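Local coordinates for protein myosin-I heavy chain (Dictyostelium discoideum, PDB 5EJY) that works as an actin-based motor with ATPase activity in early phagocytosis and adhesion, this chain being its first MyTH4-FERM tail module, at residues Q4-E9 with Y145-L150; L128-C133 with Y171-R176; K151-Q156 with D165-S170. All coordinates share one frame; numbering follows the deposited sequence.

Interaction 1 of 3, residues Q4-E9 with Y145-L150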
ATOM      1  N   GLN A   4      -9.046  14.791  19.880  1.00 42.99           N
ATOM      2  CA  GLN A   4      -8.799  13.940  21.029  1.00 38.06           C
ATOM      3  C   GLN A   4      -9.784  12.778  21.045  1.00 38.29           C
ATOM      4  O   GLN A   4     -10.925  12.904  20.596  1.00 45.59           O
ATOM      5  CB  GLN A   4      -8.919  14.747  22.325  1.00 43.10           C
ATOM      6  CG  GLN A   4      -7.877  15.836  22.463  1.00 41.89           C
ATOM      7  CD  GLN A   4      -6.483  15.280  22.620  1.00 42.12           C
ATOM      8  OE1 GLN A   4      -6.275  14.294  23.327  1.00 44.90           O
ATOM      9  NE2 GLN A   4      -5.516  15.901  21.957  1.00 40.76           N
ATOM     10  N   ILE A   5      -9.332  11.637  21.547  1.00 36.88           N
ATOM     11  CA  ILE A   5     -10.220  10.504  21.756  1.00 39.72           C
ATOM     12  C   ILE A   5     -11.005  10.800  23.031  1.00 38.96           C
ATOM     13  O   ILE A   5     -12.163  10.406  23.177  1.00 39.56           O
ATOM     14  CB  ILE A   5      -9.421   9.195  21.925  1.00 38.58           C
ATOM     15  CG1 ILE A   5      -8.626   8.889  20.650  1.00 39.86           C
ATOM     16  CG2 ILE A   5     -10.352   8.037  22.238  1.00 32.05           C
ATOM     17  CD1 ILE A   5      -7.361   8.090  20.906  1.00 36.14           C
ATOM     18  N   LEU A   6     -10.348  11.515  23.936  1.00 36.05           N
ATOM     19  CA  LEU A   6     -10.920  11.877  25.227  1.00 43.51           C
ATOM     20  C   LEU A   6     -10.345  13.212  25.681  1.00 40.05           C
ATOM     21  O   LEU A   6      -9.129  13.411  25.641  1.00 45.69           O
ATOM     22  CB  LEU A   6     -10.568  10.811  26.263  1.00 44.57           C
ATOM     23  CG  LEU A   6     -11.395  10.844  27.545  1.00 40.13           C
ATOM     24  CD1 LEU A   6     -12.844  10.587  27.185  1.00 42.39           C
ATOM     25  CD2 LEU A   6     -10.897   9.808  28.518  1.00 33.12           C
ATOM     26  N   ASN A   7     -11.208  14.124  26.115  1.00 49.11           N
ATOM     27  CA  ASN A   7     -10.744  15.388  26.697  1.00 51.43           C
ATOM     28  C   ASN A   7     -10.075  15.201  28.060  1.00 48.26           C
ATOM     29  O   ASN A   7     -10.422  14.284  28.806  1.00 42.29           O
ATOM     30  CB  ASN A   7     -11.907  16.369  26.835  1.00 54.73           C
ATOM     31  CG  ASN A   7     -12.523  16.727  25.505  1.00 59.40           C
ATOM     32  OD1 ASN A   7     -11.821  16.907  24.507  1.00 62.59           O
ATOM     33  ND2 ASN A   7     -13.849  16.827  25.479  1.00 62.25           N
ATOM     34  N   ASP A   8      -9.126  16.075  28.394  1.00 49.57           N
ATOM     35  CA  ASP A   8      -8.466  15.995  29.693  1.00 48.74           C
ATOM     36  C   ASP A   8      -9.501  15.975  30.822  1.00 48.78           C
ATOM     37  O   ASP A   8      -9.302  15.332  31.849  1.00 46.01           O
ATOM     38  CB  ASP A   8      -7.490  17.166  29.905  1.00 53.82           C
ATOM     39  CG  ASP A   8      -6.159  16.973  29.180  1.00 58.91           C
ATOM     40  OD1 ASP A   8      -5.794  15.820  28.854  1.00 49.88           O
ATOM     41  OD2 ASP A   8      -5.463  17.986  28.950  1.00 60.91           O
ATOM     42  N   GLU A   9     -10.613  16.671  30.613  1.00 49.65           N
ATOM     43  CA  GLU A   9     -11.605  16.861  31.669  1.00 53.56           C
ATOM     44  C   GLU A   9     -12.455  15.618  31.892  1.00 52.33           C
ATOM     45  O   GLU A   9     -13.158  15.509  32.900  1.00 48.93           O
ATOM     46  CB  GLU A   9     -12.513  18.041  31.329  1.00 56.17           C
ATOM     47  CG  GLU A   9     -13.281  17.849  30.034  1.00 60.19           C
ATOM     48  CD  GLU A   9     -14.326  18.918  29.814  1.00 66.94           C
ATOM     49  OE1 GLU A   9     -14.436  19.829  30.667  1.00 67.34           O
ATOM     50  OE2 GLU A   9     -15.039  18.844  28.788  1.00 69.14           O
ATOM     51  N   TYR A 145     -12.070   4.335  28.687  1.00 26.58           N
ATOM     52  CA  TYR A 145     -11.310   3.954  29.865  1.00 27.35           C
ATOM     53  C   TYR A 145      -9.848   3.789  29.504  1.00 26.79           C
ATOM     54  O   TYR A 145      -8.964   4.188  30.255  1.00 26.02           O
ATOM     55  CB  TYR A 145     -11.846   2.651  30.459  1.00 28.91           C
ATOM     56  CG  TYR A 145     -13.264   2.764  30.956  1.00 28.20           C
ATOM     57  CD1 TYR A 145     -13.538   3.259  32.236  1.00 32.29           C
ATOM     58  CD2 TYR A 145     -14.330   2.389  30.157  1.00 29.37           C
ATOM     59  CE1 TYR A 145     -14.848   3.361  32.691  1.00 28.66           C
ATOM     60  CE2 TYR A 145     -15.635   2.494  30.605  1.00 32.87           C
ATOM     61  CZ  TYR A 145     -15.884   2.981  31.873  1.00 33.06           C
ATOM     62  OH  TYR A 145     -17.181   3.083  32.319  1.00 40.02           O
ATOM     63  N   PHE A 146      -9.590   3.198  28.342  1.00 25.78           N
ATOM     64  CA  PHE A 146      -8.218   2.964  27.939  1.00 24.49           C
ATOM     65  C   PHE A 146      -7.570   4.284  27.572  1.00 21.71           C
ATOM     66  O   PHE A 146      -6.414   4.523  27.892  1.00 24.19           O
ATOM     67  CB  PHE A 146      -8.113   1.960  26.766  1.00 22.13           C
ATOM     68  CG  PHE A 146      -6.708   1.754  26.311  1.00 23.78           C
ATOM     69  CD1 PHE A 146      -5.795   1.111  27.128  1.00 23.68           C
ATOM     70  CD2 PHE A 146      -6.277   2.256  25.098  1.00 27.37           C
ATOM     71  CE1 PHE A 146      -4.469   0.949  26.726  1.00 27.12           C
ATOM     72  CE2 PHE A 146      -4.946   2.104  24.697  1.00 26.25           C
ATOM     73  CZ  PHE A 146      -4.053   1.443  25.505  1.00 23.19           C
ATOM     74  N   ALA A 147      -8.323   5.148  26.906  1.00 25.81           N
ATOM     75  CA  ALA A 147      -7.790   6.460  26.554  1.00 26.30           C
ATOM     76  C   ALA A 147      -7.449   7.272  27.805  1.00 28.38           C
ATOM     77  O   ALA A 147      -6.455   8.002  27.839  1.00 24.72           O
ATOM     78  CB  ALA A 147      -8.784   7.212  25.683  1.00 29.21           C
ATOM     79  N   ALA A 148      -8.278   7.151  28.836  1.00 26.61           N
ATOM     80  CA  ALA A 148      -7.991   7.856  30.093  1.00 27.60           C
ATOM     81  C   ALA A 148      -6.691   7.331  30.683  1.00 28.02           C
ATOM     82  O   ALA A 148      -5.849   8.084  31.194  1.00 31.33           O
ATOM     83  CB  ALA A 148      -9.150   7.687  31.074  1.00 28.70           C
ATOM     84  N   TYR A 149      -6.511   6.023  30.589  1.00 24.30           N
ATOM     85  CA  TYR A 149      -5.317   5.383  31.110  1.00 25.23           C
ATOM     86  C   TYR A 149      -4.056   5.886  30.397  1.00 29.02           C
ATOM     87  O   TYR A 149      -3.034   6.144  31.037  1.00 27.48           O
ATOM     88  CB  TYR A 149      -5.448   3.863  30.983  1.00 29.00           C
ATOM     89  CG  TYR A 149      -4.299   3.107  31.592  1.00 27.63           C
ATOM     90  CD1 TYR A 149      -4.113   3.089  32.970  1.00 35.17           C
ATOM     91  CD2 TYR A 149      -3.409   2.405  30.801  1.00 23.85           C
ATOM     92  CE1 TYR A 149      -3.068   2.394  33.539  1.00 34.52           C
ATOM     93  CE2 TYR A 149      -2.360   1.705  31.351  1.00 22.33           C
ATOM     94  CZ  TYR A 149      -2.194   1.708  32.733  1.00 32.39           C
ATOM     95  OH  TYR A 149      -1.156   1.028  33.309  1.00 29.75           O
ATOM     96  N   LEU A 150      -4.139   6.026  29.073  1.00 27.01           N
ATOM     97  CA  LEU A 150      -3.023   6.545  28.280  1.00 25.52           C
ATOM     98  C   LEU A 150      -2.661   7.977  28.692  1.00 25.23           C
ATOM     99  O   LEU A 150      -1.510   8.292  28.925  1.00 24.72           O
ATOM    100  CB  LEU A 150      -3.382   6.536  26.782  1.00 23.36           C
ATOM    101  CG  LEU A 150      -3.443   5.173  26.085  1.00 24.62           C
ATOM    102  CD1 LEU A 150      -3.829   5.340  24.617  1.00 23.62           C
ATOM    103  CD2 LEU A 150      -2.103   4.479  26.208  1.00 27.33           C
TER

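Interaction 2 of 3, residues L128-C133 with Y171-R176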
ATOM      1  N   LEU A 128       4.006  -3.785  23.960  1.00 22.65           N
ATOM      2  CA  LEU A 128       2.814  -4.550  23.596  1.00 26.33           C
ATOM      3  C   LEU A 128       1.601  -3.662  23.406  1.00 23.90           C
ATOM      4  O   LEU A 128       0.826  -3.852  22.471  1.00 23.73           O
ATOM      5  CB  LEU A 128       2.491  -5.597  24.660  1.00 23.34           C
ATOM      6  CG  LEU A 128       3.473  -6.761  24.776  1.00 27.24           C
ATOM      7  CD1 LEU A 128       3.090  -7.686  25.939  1.00 27.64           C
ATOM      8  CD2 LEU A 128       3.523  -7.539  23.455  1.00 28.77           C
ATOM      9  N   ILE A 129       1.414  -2.711  24.318  1.00 20.66           N
ATOM     10  CA  ILE A 129       0.318  -1.762  24.199  1.00 22.79           C
ATOM     11  C   ILE A 129       0.417  -1.027  22.859  1.00 22.82           C
ATOM     12  O   ILE A 129      -0.573  -0.865  22.140  1.00 21.17           O
ATOM     13  CB  ILE A 129       0.321  -0.774  25.404  1.00 23.59           C
ATOM     14  CG1 ILE A 129      -0.320  -1.441  26.629  1.00 22.55           C
ATOM     15  CG2 ILE A 129      -0.444   0.487  25.083  1.00 21.24           C
ATOM     16  CD1 ILE A 129      -0.044  -0.673  27.980  1.00 22.37           C
ATOM     17  N   HIS A 130       1.625  -0.603  22.520  1.00 20.05           N
ATOM     18  CA  HIS A 130       1.860   0.152  21.298  1.00 21.35           C
ATOM     19  C   HIS A 130       1.640  -0.728  20.048  1.00 20.74           C
ATOM     20  O   HIS A 130       1.031  -0.276  19.075  1.00 20.68           O
ATOM     21  CB  HIS A 130       3.276   0.746  21.339  1.00 18.68           C
ATOM     22  CG  HIS A 130       3.548   1.755  20.266  1.00 20.47           C
ATOM     23  ND1 HIS A 130       4.805   2.269  20.037  1.00 19.97           N
ATOM     24  CD2 HIS A 130       2.731   2.330  19.350  1.00 21.64           C
ATOM     25  CE1 HIS A 130       4.752   3.119  19.026  1.00 24.37           C
ATOM     26  NE2 HIS A 130       3.508   3.172  18.590  1.00 20.89           N
ATOM     27  N   PHE A 131       2.104  -1.981  20.084  1.00 20.37           N
ATOM     28  CA  PHE A 131       1.853  -2.916  18.971  1.00 21.19           C
ATOM     29  C   PHE A 131       0.349  -3.056  18.771  1.00 21.63           C
ATOM     30  O   PHE A 131      -0.140  -3.100  17.644  1.00 19.89           O
ATOM     31  CB  PHE A 131       2.386  -4.325  19.264  1.00 21.59           C
ATOM     32  CG  PHE A 131       3.879  -4.403  19.476  1.00 21.53           C
ATOM     33  CD1 PHE A 131       4.749  -3.591  18.766  1.00 24.34           C
ATOM     34  CD2 PHE A 131       4.406  -5.324  20.372  1.00 22.13           C
ATOM     35  CE1 PHE A 131       6.118  -3.679  18.956  1.00 25.90           C
ATOM     36  CE2 PHE A 131       5.783  -5.412  20.583  1.00 28.81           C
ATOM     37  CZ  PHE A 131       6.639  -4.584  19.877  1.00 26.85           C
ATOM     38  N   THR A 132      -0.382  -3.155  19.877  1.00 19.93           N
ATOM     39  CA  THR A 132      -1.811  -3.433  19.817  1.00 20.19           C
ATOM     40  C   THR A 132      -2.555  -2.223  19.280  1.00 20.78           C
ATOM     41  O   THR A 132      -3.400  -2.358  18.403  1.00 19.45           O
ATOM     42  CB  THR A 132      -2.368  -3.854  21.214  1.00 19.93           C
ATOM     43  OG1 THR A 132      -1.616  -4.973  21.687  1.00 20.81           O
ATOM     44  CG2 THR A 132      -3.850  -4.260  21.119  1.00 21.76           C
ATOM     45  N   CYS A 133      -2.231  -1.041  19.803  1.00 20.48           N
ATOM     46  CA  CYS A 133      -2.823   0.198  19.311  1.00 19.32           C
ATOM     47  C   CYS A 133      -2.588   0.402  17.806  1.00 20.20           C
ATOM     48  O   CYS A 133      -3.406   1.034  17.128  1.00 18.60           O
ATOM     49  CB  CYS A 133      -2.255   1.396  20.071  1.00 19.54           C
ATOM     50  SG  CYS A 133      -2.866   1.508  21.784  1.00 21.46           S
ATOM     51  N   TYR A 171      -1.199   6.626  21.948  1.00 26.09           N
ATOM     52  CA  TYR A 171      -2.354   7.508  21.867  1.00 19.80           C
ATOM     53  C   TYR A 171      -2.473   8.108  20.474  1.00 21.22           C
ATOM     54  O   TYR A 171      -3.560   8.168  19.900  1.00 21.32           O
ATOM     55  CB  TYR A 171      -2.240   8.640  22.905  1.00 26.05           C
ATOM     56  CG  TYR A 171      -3.504   9.457  23.017  1.00 28.60           C
ATOM     57  CD1 TYR A 171      -4.578   8.999  23.762  1.00 30.66           C
ATOM     58  CD2 TYR A 171      -3.625  10.688  22.382  1.00 32.86           C
ATOM     59  CE1 TYR A 171      -5.739   9.740  23.876  1.00 34.96           C
ATOM     60  CE2 TYR A 171      -4.781  11.439  22.490  1.00 30.86           C
ATOM     61  CZ  TYR A 171      -5.836  10.959  23.241  1.00 39.01           C
ATOM     62  OH  TYR A 171      -7.000  11.683  23.357  1.00 36.39           O
ATOM     63  N   PHE A 172      -1.349   8.576  19.945  1.00 22.21           N
ATOM     64  CA  PHE A 172      -1.348   9.189  18.619  1.00 21.78           C
ATOM     65  C   PHE A 172      -1.754   8.174  17.528  1.00 19.48           C
ATOM     66  O   PHE A 172      -2.543   8.493  16.645  1.00 20.15           O
ATOM     67  CB  PHE A 172       0.027   9.786  18.315  1.00 19.97           C
ATOM     68  CG  PHE A 172       0.085  10.536  17.006  1.00 27.33           C
ATOM     69  CD1 PHE A 172      -0.698  11.663  16.798  1.00 26.17           C
ATOM     70  CD2 PHE A 172       0.918  10.108  15.984  1.00 24.16           C
ATOM     71  CE1 PHE A 172      -0.651  12.350  15.586  1.00 32.12           C
ATOM     72  CE2 PHE A 172       0.969  10.794  14.764  1.00 26.78           C
ATOM     73  CZ  PHE A 172       0.186  11.914  14.569  1.00 27.24           C
ATOM     74  N   ILE A 173      -1.243   6.956  17.590  1.00 19.85           N
ATOM     75  CA  ILE A 173      -1.624   5.997  16.517  1.00 18.51           C
ATOM     76  C   ILE A 173      -3.122   5.642  16.607  1.00 22.42           C
ATOM     77  O   ILE A 173      -3.779   5.390  15.597  1.00 21.20           O
ATOM     78  CB  ILE A 173      -0.683   4.756  16.448  1.00 22.05           C
ATOM     79  CG1 ILE A 173      -0.695   4.135  15.031  1.00 16.38           C
ATOM     80  CG2 ILE A 173      -1.042   3.703  17.496  1.00 21.23           C
ATOM     81  CD1 ILE A 173      -0.055   5.021  13.985  1.00 20.41           C
ATOM     82  N   LEU A 174      -3.697   5.666  17.808  1.00 22.03           N
ATOM     83  CA  LEU A 174      -5.143   5.438  17.896  1.00 21.88           C
ATOM     84  C   LEU A 174      -5.887   6.565  17.194  1.00 22.69           C
ATOM     85  O   LEU A 174      -6.875   6.316  16.517  1.00 25.75           O
ATOM     86  CB  LEU A 174      -5.639   5.338  19.345  1.00 23.59           C
ATOM     87  CG  LEU A 174      -5.352   4.102  20.198  1.00 24.19           C
ATOM     88  CD1 LEU A 174      -6.031   4.289  21.569  1.00 25.99           C
ATOM     89  CD2 LEU A 174      -5.845   2.831  19.533  1.00 23.78           C
ATOM     90  N   GLN A 175      -5.420   7.804  17.374  1.00 23.86           N
ATOM     91  CA  GLN A 175      -6.017   8.946  16.671  1.00 22.10           C
ATOM     92  C   GLN A 175      -5.869   8.817  15.142  1.00 22.01           C
ATOM     93  O   GLN A 175      -6.802   9.088  14.392  1.00 22.67           O
ATOM     94  CB  GLN A 175      -5.357  10.246  17.107  1.00 27.43           C
ATOM     95  CG  GLN A 175      -5.631  10.681  18.538  1.00 26.27           C
ATOM     96  CD  GLN A 175      -4.759  11.847  18.913  1.00 25.90           C
ATOM     97  OE1 GLN A 175      -3.550  11.699  19.094  1.00 28.59           O
ATOM     98  NE2 GLN A 175      -5.358  13.032  18.992  1.00 30.14           N
ATOM     99  N   ARG A 176      -4.680   8.439  14.692  1.00 22.17           N
ATOM    100  CA  ARG A 176      -4.433   8.250  13.258  1.00 22.67           C
ATOM    101  C   ARG A 176      -5.378   7.202  12.639  1.00 21.77           C
ATOM    102  O   ARG A 176      -5.881   7.363  11.517  1.00 24.48           O
ATOM    103  CB  ARG A 176      -2.968   7.845  13.045  1.00 19.99           C
ATOM    104  CG  ARG A 176      -1.945   8.938  13.423  1.00 22.12           C
ATOM    105  CD  ARG A 176      -1.622   9.852  12.240  1.00 26.75           C
ATOM    106  NE  ARG A 176      -1.085   9.072  11.131  1.00 23.13           N
ATOM    107  CZ  ARG A 176      -1.387   9.261   9.846  1.00 27.64           C
ATOM    108  NH1 ARG A 176      -2.207  10.240   9.473  1.00 23.78           N
ATOM    109  NH2 ARG A 176      -0.866   8.457   8.927  1.00 21.00           N
TER

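Interaction 3 of 3, residues K151-Q156 with D165-S170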
ATOM      1  N   LYS A 151      -3.658   8.846  28.729  1.00 27.49           N
ATOM      2  CA  LYS A 151      -3.398  10.258  28.980  1.00 31.79           C
ATOM      3  C   LYS A 151      -2.855  10.458  30.391  1.00 33.64           C
ATOM      4  O   LYS A 151      -1.911  11.228  30.605  1.00 36.23           O
ATOM      5  CB  LYS A 151      -4.661  11.087  28.747  1.00 30.54           C
ATOM      6  CG  LYS A 151      -5.209  10.970  27.345  1.00 40.00           C
ATOM      7  CD  LYS A 151      -6.179  12.087  27.003  1.00 42.55           C
ATOM      8  CE  LYS A 151      -5.437  13.369  26.639  1.00 47.73           C
ATOM      9  NZ  LYS A 151      -6.389  14.427  26.181  1.00 51.32           N
ATOM     10  N   THR A 152      -3.435   9.754  31.356  1.00 31.89           N
ATOM     11  CA  THR A 152      -2.910   9.810  32.721  1.00 35.50           C
ATOM     12  C   THR A 152      -1.446   9.405  32.725  1.00 39.27           C
ATOM     13  O   THR A 152      -0.608  10.021  33.394  1.00 35.98           O
ATOM     14  CB  THR A 152      -3.690   8.892  33.677  1.00 36.93           C
ATOM     15  OG1 THR A 152      -5.046   9.345  33.771  1.00 39.86           O
ATOM     16  CG2 THR A 152      -3.056   8.905  35.063  1.00 39.12           C
ATOM     17  N   THR A 153      -1.123   8.363  31.968  1.00 30.47           N
ATOM     18  CA  THR A 153       0.257   7.896  31.915  1.00 31.20           C
ATOM     19  C   THR A 153       1.173   8.948  31.287  1.00 35.89           C
ATOM     20  O   THR A 153       2.296   9.169  31.751  1.00 33.85           O
ATOM     21  CB  THR A 153       0.367   6.600  31.115  1.00 31.18           C
ATOM     22  OG1 THR A 153      -0.392   5.572  31.766  1.00 31.73           O
ATOM     23  CG2 THR A 153       1.813   6.170  31.006  1.00 29.18           C
ATOM     24  N   ILE A 154       0.683   9.592  30.231  1.00 32.47           N
ATOM     25  CA  ILE A 154       1.453  10.608  29.524  1.00 35.48           C
ATOM     26  C   ILE A 154       1.647  11.876  30.373  1.00 38.89           C
ATOM     27  O   ILE A 154       2.697  12.517  30.332  1.00 38.59           O
ATOM     28  CB  ILE A 154       0.761  11.010  28.206  1.00 35.82           C
ATOM     29  CG1 ILE A 154       0.733   9.827  27.217  1.00 29.27           C
ATOM     30  CG2 ILE A 154       1.473  12.209  27.586  1.00 35.43           C
ATOM     31  CD1 ILE A 154      -0.304   9.985  26.100  1.00 30.00           C
ATOM     32  N   GLN A 155       0.630  12.226  31.145  1.00 36.57           N
ATOM     33  CA  GLN A 155       0.632  13.508  31.849  1.00 43.69           C
ATOM     34  C   GLN A 155       1.286  13.488  33.229  1.00 47.68           C
ATOM     35  O   GLN A 155       1.825  14.503  33.675  1.00 49.81           O
ATOM     36  CB  GLN A 155      -0.789  14.083  31.916  1.00 38.92           C
ATOM     37  CG  GLN A 155      -1.291  14.533  30.553  1.00 43.40           C
ATOM     38  CD  GLN A 155      -2.778  14.806  30.525  1.00 47.63           C
ATOM     39  OE1 GLN A 155      -3.453  14.764  31.558  1.00 52.65           O
ATOM     40  NE2 GLN A 155      -3.303  15.086  29.337  1.00 50.02           N
ATOM     41  N   GLN A 156       1.262  12.341  33.899  1.00 43.12           N
ATOM     42  CA  GLN A 156       1.779  12.262  35.265  1.00 49.28           C
ATOM     43  C   GLN A 156       3.293  12.074  35.309  1.00 48.68           C
ATOM     44  O   GLN A 156       3.916  11.672  34.322  1.00 47.72           O
ATOM     45  CB  GLN A 156       1.088  11.135  36.036  1.00 44.80           C
ATOM     46  CG  GLN A 156       1.509   9.742  35.594  1.00 50.59           C
ATOM     47  CD  GLN A 156       0.597   8.647  36.126  1.00 46.17           C
ATOM     48  NE2 GLN A 156       0.886   7.409  35.749  1.00 43.69           N
ATOM     49  N   ASP A 165       7.220   7.570  26.010  1.00 25.07           N
ATOM     50  CA  ASP A 165       7.297   7.681  24.554  1.00 28.70           C
ATOM     51  C   ASP A 165       6.329   6.676  23.933  1.00 25.48           C
ATOM     52  O   ASP A 165       5.621   6.991  22.979  1.00 24.35           O
ATOM     53  CB  ASP A 165       8.708   7.379  24.052  1.00 27.83           C
ATOM     54  CG  ASP A 165       9.692   8.523  24.301  1.00 32.84           C
ATOM     55  OD1 ASP A 165       9.261   9.682  24.468  1.00 33.05           O
ATOM     56  OD2 ASP A 165      10.904   8.245  24.304  1.00 35.22           O
ATOM     57  N   SER A 166       6.306   5.471  24.486  1.00 25.49           N
ATOM     58  CA  SER A 166       5.372   4.434  24.020  1.00 26.32           C
ATOM     59  C   SER A 166       3.925   4.839  24.229  1.00 24.30           C
ATOM     60  O   SER A 166       3.087   4.646  23.352  1.00 27.20           O
ATOM     61  CB  SER A 166       5.648   3.107  24.712  1.00 24.31           C
ATOM     62  OG  SER A 166       6.865   2.554  24.254  1.00 27.27           O
ATOM     63  N   ALA A 167       3.625   5.427  25.384  1.00 26.18           N
ATOM     64  CA  ALA A 167       2.260   5.842  25.668  1.00 22.78           C
ATOM     65  C   ALA A 167       1.828   6.971  24.747  1.00 24.06           C
ATOM     66  O   ALA A 167       0.715   6.962  24.231  1.00 22.96           O
ATOM     67  CB  ALA A 167       2.093   6.242  27.146  1.00 26.11           C
ATOM     68  N   GLN A 168       2.700   7.954  24.543  1.00 24.75           N
ATOM     69  CA  GLN A 168       2.364   9.029  23.621  1.00 21.68           C
ATOM     70  C   GLN A 168       2.173   8.511  22.188  1.00 19.59           C
ATOM     71  O   GLN A 168       1.257   8.933  21.503  1.00 21.51           O
ATOM     72  CB  GLN A 168       3.437  10.119  23.624  1.00 23.52           C
ATOM     73  CG  GLN A 168       3.480  10.911  24.919  1.00 30.10           C
ATOM     74  CD  GLN A 168       4.346  12.152  24.793  1.00 42.20           C
ATOM     75  OE1 GLN A 168       5.573  12.058  24.699  1.00 41.55           O
ATOM     76  NE2 GLN A 168       3.710  13.319  24.761  1.00 43.17           N
ATOM     77  N   ALA A 169       3.051   7.623  21.747  1.00 22.69           N
ATOM     78  CA  ALA A 169       2.949   7.082  20.379  1.00 23.10           C
ATOM     79  C   ALA A 169       1.713   6.192  20.218  1.00 22.78           C
ATOM     80  O   ALA A 169       1.127   6.110  19.125  1.00 23.92           O
ATOM     81  CB  ALA A 169       4.207   6.326  20.016  1.00 25.46           C
ATOM     82  N   SER A 170       1.313   5.534  21.306  1.00 23.27           N
ATOM     83  CA  SER A 170       0.112   4.692  21.298  1.00 24.69           C
ATOM     84  C   SER A 170      -1.127   5.549  21.171  1.00 25.12           C
ATOM     85  O   SER A 170      -2.011   5.246  20.394  1.00 21.41           O
ATOM     86  CB  SER A 170      -0.002   3.857  22.577  1.00 19.15           C
ATOM     87  OG  SER A 170       1.040   2.908  22.670  1.00 24.06           O
TER

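Interaction 1 of 3, residues Q4-E9 with Y145-L150
I5 and L6 press their side chains against A147 and A148 on helix 143-155. The contact across the two segments is apolar throughout. CG2 of I5 lies 3.9 Å from CB of A147. This methyl stands anti to the backbone N, while CG1 takes the place beside that N (chi1 -62°). The I5 branch through CG1 ends in CD1, which packs on L174 of helix 161-180. I5 therefore touches two helices with two different branches. L6 meets the same alanine with the root of its side chain, CB to CB of A147 at 4.1 Å. Its far end does the rest. CG is anti to the backbone N (chi1 -164°), and CD2 reaches A148, 3.8 Å from that residue's CB and 3.7 Å from its N. With only CB on each alanine, the loop probably can come close: the CA atoms of L6 and A147 are 6.4 Å apart.

The segment Q4-E9 has no regular secondary structure. It lies before helix 16-23 and packs against helix 143-155, one of the helices of the MyTH4 fold. I5 and L6 turn toward that helix, and L6 is buried.

Polar bonds to neighbouring residues hold the rest of the segment. OE1 of Q4 and N of I5 both hydrogen-bond to OH of Y171, and K151 NZ forms a salt bridge with D8 OD1 and hydrogen-bonds to Q4 OE1 and L6 O.

Interaction 2 of 3, residues L128-C133 with Y171-R176
I173 has CG1 anti to its backbone N (chi1 -155°). That sets CG2 between the N and the carbonyl carbon, pointing at the end of helix 119-133. L174 has CG beside its own N (chi1 -73°), and CG and its CD2 methyl come against C133. C133 takes both residues. Its CB lies 3.7 Å from CG2 of I173 and 3.9 Å from CD2 of L174. Its SG sits 3.9 Å from CG of L174. The carbonyl O of C133 meets the same two methyls, with I173 CG2 at 3.6 Å. No hydrogen bond crosses the contact. The H130 ring adds a looser touch: CG2 of I173 stands at its edge, near the ring plane, 4.4 Å from CD2. Replacing L174 with an alanine would probably take away the CG and CD2 packing beside C133 SG and open a gap there.

The four touching residues are all buried. The short helical segments run nearly parallel, at 6°, with axes 9.2 Å apart. Such side-by-side packing of helices 119-133 and 161-180 belongs to the helical bundle of the MyTH4 domain.

Interaction 3 of 3, residues K151-Q156 with D165-S170
Helices 143-155 and 161-180 of the MyTH4 domain follow each other in the chain and form a splayed helical hairpin. Their short segments cross at -136°, with axes 8.9 Å apart. I154 carries most of the contact, near the end of the first helix. Its CG2, anti to the backbone N, lies 3.6 Å from CG of Q168 and 3.8 Å from that residue's NE2. The two side chains cross at a slant, CG2 lying against the glutamine stem and beside its amide nitrogen. The other branch of I154 lies between A167 and the Q168 backbone and stem: CG1 is 3.8 Å from the alanine CB, and CD1 is 3.7 Å from A167 O. Next to I154 in the chain, T153 turns its CG2 to the same alanine CB, at 3.9 Å. The hydroxyl of T153 is used within its own helix, bonded to O of Y149. Inside the second helix, S170 OG bonds S166 O at 2.8 Å from above the carbonyl plane, while S170 N reaches that oxygen from the opposite face. W126 of helix 119-133 packs on both T153 and A167. K164 NZ binds the carbonyls of T153, I154 and Q156. No hydrogen bond crosses, so the two segments are held by side-chain packing.

All three contacts lie in the helical MyTH4 part of the chain. Interaction 2 is core: every touching residue is buried, and two helices run side by side. Interaction 3 is only partly buried and has a glutamine on its exposed side. Interaction 1 lays a loop segment on a helix; three of its four touching residues are buried, I5 being partly exposed. Interactions 1 and 3 share helix 143-155, and interactions 2 and 3 share helix 161-180. Interaction 3 is nested in the chain between the segments of interaction 2. None has a hydrogen bond across its own segments. Some polar links run between contacts, as in D8 OD1 to Q155 NE2 (2.6 Å), which joins interactions 1 and 3.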